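Local coordinates for protein tudor (Drosophila melanogaster, PDB 4Q5W) that is a germline scaffold of repeated Tudor domains that recognises methylated partners, may act in the piRNA pathway and is required to form primordial germ cells, at residues 12-17 and 110-115. Sequence-based numbering, arbitrary orientation. Where two conformers were deposited one is given.
Sequences ENTSRI and CSMEPS
Ser111 packs its side chain against the backbone of Ser15, with no hydrogen bond to that carbonyl: Ser111 CB lies just 3.1 Å from Ser15 O. The hydroxyl of Ser111, anti to its own backbone N (chi1 171°), lies against CA and CB of Ser15 and bonds to the carbonyl oxygen of Met112, Ser111 OG to Met112 O 2.7 Å. An alanine here would remove OG of Ser111, and would probably leave Met112 O without this donor and open a small gap beside CA and CB of Ser15. On one flank the strands pair as an antiparallel hydrogen-bonded bridge, Ile17 N giving to Cys110 O at 2.8 Å and Cys110 N giving back to Ile17 O. On the other, the type I turn from Asn13 to Arg16 leads into strand 16-21, and Thr14 O within it accepts from Met112 N, 2.9 Å away and in the carbonyl plane. Asn13 steadies this turn as an Asx turn, its OD1 taking the N-H of Ser15. On the apolar side, CD1 of Ile17 meets CG of Met112 at a tight 3.5 Å, the two side chains crossing obliquely; both also touch Phe129 of helix 122-134. A water donates to Glu113 O at 2.9 Å. Strand 108-112 runs on between strands 16-21 and 153-158. The contact thus joins the N-terminal strands of extended Tudor 9 to the strand that follows its four-stranded sheet, as in extended Tudor domains, where segments flanking the core assemble a second, SN-like lobe. Backbone bonds set the pairing, while the water links the hydroxyls of Thr14 and Ser15 to the chain after strand 108-112, the Ser111 hydroxyl is spent on Met112 O, and Ile17 and Met112 supply the apolar contact.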
loop_
_atom_site.group_PDB
_atom_site.type_symbol
_atom_site.label_atom_id
_atom_site.label_comp_id
_atom_site.label_asym_id
_atom_site.label_seq_id
_atom_site.Cartn_x
_atom_site.Cartn_y
_atom_site.Cartn_z
ATOM N N GLU A 12 4.803 3.901 1.506
ATOM C CA GLU A 12 5.498 4.922 0.727
ATOM C C GLU A 12 6.583 5.555 1.593
ATOM O O GLU A 12 7.724 5.736 1.166
ATOM C CB GLU A 12 4.517 5.990 0.248
ATOM C CG GLU A 12 5.130 6.992 -0.721
ATOM C CD GLU A 12 5.485 6.364 -2.060
ATOM O OE1 GLU A 12 4.825 5.382 -2.465
ATOM O OE2 GLU A 12 6.433 6.847 -2.704
ATOM N N ASN A 13 6.198 5.894 2.820
ATOM C CA ASN A 13 7.127 6.299 3.870
ATOM C C ASN A 13 6.369 6.160 5.181
ATOM O O ASN A 13 5.224 5.708 5.181
ATOM C CB ASN A 13 7.617 7.735 3.660
ATOM C CG ASN A 13 6.475 8.731 3.516
ATOM O OD1 ASN A 13 5.722 8.983 4.460
ATOM N ND2 ASN A 13 6.359 9.322 2.336
ATOM N N THR A 14 6.978 6.524 6.304
ATOM C CA THR A 14 6.309 6.260 7.581
ATOM C C THR A 14 5.063 7.123 7.778
ATOM O O THR A 14 4.216 6.816 8.623
ATOM C CB THR A 14 7.262 6.372 8.799
ATOM O OG1 THR A 14 7.764 7.709 8.904
ATOM C CG2 THR A 14 8.423 5.400 8.654
ATOM N N SER A 15 4.943 8.183 6.982
ATOM C CA SER A 15 3.800 9.086 7.082
ATOM C C SER A 15 2.754 8.843 5.997
ATOM O O SER A 15 1.770 9.582 5.903
ATOM C CB SER A 15 4.255 10.545 7.052
ATOM O OG SER A 15 4.979 10.850 8.231
ATOM N N ARG A 16 2.968 7.800 5.197
ATOM C CA ARG A 16 2.045 7.469 4.119
ATOM C C ARG A 16 2.007 5.961 3.930
ATOM O O ARG A 16 2.775 5.391 3.152
ATOM C CB ARG A 16 2.445 8.192 2.822
ATOM C CG ARG A 16 1.440 8.036 1.683
ATOM C CD ARG A 16 1.796 8.945 0.519
ATOM N NE ARG A 16 1.020 8.646 -0.679
ATOM C CZ ARG A 16 -0.089 9.285 -1.029
ATOM N NH1 ARG A 16 -0.732 8.951 -2.139
ATOM N NH2 ARG A 16 -0.564 10.254 -0.261
ATOM N N ILE A 17 1.107 5.320 4.669
ATOM C CA ILE A 17 1.027 3.872 4.704
ATOM C C ILE A 17 -0.366 3.450 4.263
ATOM O O ILE A 17 -1.352 3.930 4.813
ATOM C CB ILE A 17 1.274 3.362 6.143
ATOM C CG1 ILE A 17 2.648 3.811 6.644
ATOM C CG2 ILE A 17 1.171 1.833 6.225
ATOM C CD1 ILE A 17 2.869 3.474 8.108
ATOM N N CYS A 110 -2.870 6.061 5.966
ATOM C CA CYS A 110 -2.661 6.602 7.305
ATOM C C CYS A 110 -1.201 6.961 7.501
ATOM O O CYS A 110 -0.354 6.610 6.680
ATOM C CB CYS A 110 -3.075 5.584 8.359
ATOM S SG CYS A 110 -4.811 5.145 8.257
ATOM N N SER A 111 -0.911 7.643 8.602
ATOM C CA SER A 111 0.443 8.078 8.907
ATOM C C SER A 111 0.826 7.671 10.321
ATOM O O SER A 111 0.019 7.786 11.230
ATOM C CB SER A 111 0.525 9.599 8.789
ATOM O OG SER A 111 1.773 10.090 9.270
ATOM N N MET A 112 2.058 7.208 10.512
ATOM C CA MET A 112 2.564 7.055 11.867
ATOM C C MET A 112 2.880 8.442 12.399
ATOM O O MET A 112 2.903 9.423 11.646
ATOM C CB MET A 112 3.824 6.180 11.899
ATOM C CG MET A 112 3.661 4.856 11.175
ATOM S SD MET A 112 5.166 3.863 11.190
ATOM C CE MET A 112 5.119 3.421 12.906
ATOM N N GLU A 113 3.096 8.523 13.703
ATOM C CA GLU A 113 3.587 9.730 14.336
ATOM C C GLU A 113 4.929 10.121 13.698
ATOM O O GLU A 113 5.622 9.266 13.144
ATOM C CB GLU A 113 3.724 9.482 15.835
ATOM C CG GLU A 113 2.373 9.229 16.512
ATOM C CD GLU A 113 2.515 8.538 17.848
ATOM O OE1 GLU A 113 2.723 7.300 17.853
ATOM O OE2 GLU A 113 2.416 9.231 18.880
ATOM N N PRO A 114 5.265 11.423 13.722
ATOM C CA PRO A 114 6.507 11.905 13.111
ATOM C C PRO A 114 7.725 11.648 13.981
ATOM O O PRO A 114 7.619 11.619 15.209
ATOM C CB PRO A 114 6.275 13.417 13.006
ATOM C CG PRO A 114 5.369 13.724 14.116
ATOM C CD PRO A 114 4.434 12.540 14.201
ATOM N N SER A 115 8.878 11.466 13.351
ATOM C CA SER A 115 10.129 11.352 14.094
ATOM C C SER A 115 11.302 11.778 13.229
ATOM O O SER A 115 11.443 11.316 12.094
ATOM C CB SER A 115 10.348 9.918 14.577
ATOM O OG SER A 115 11.638 9.780 15.151
HETATM O O HOH W 1 6.248 9.148 10.358
#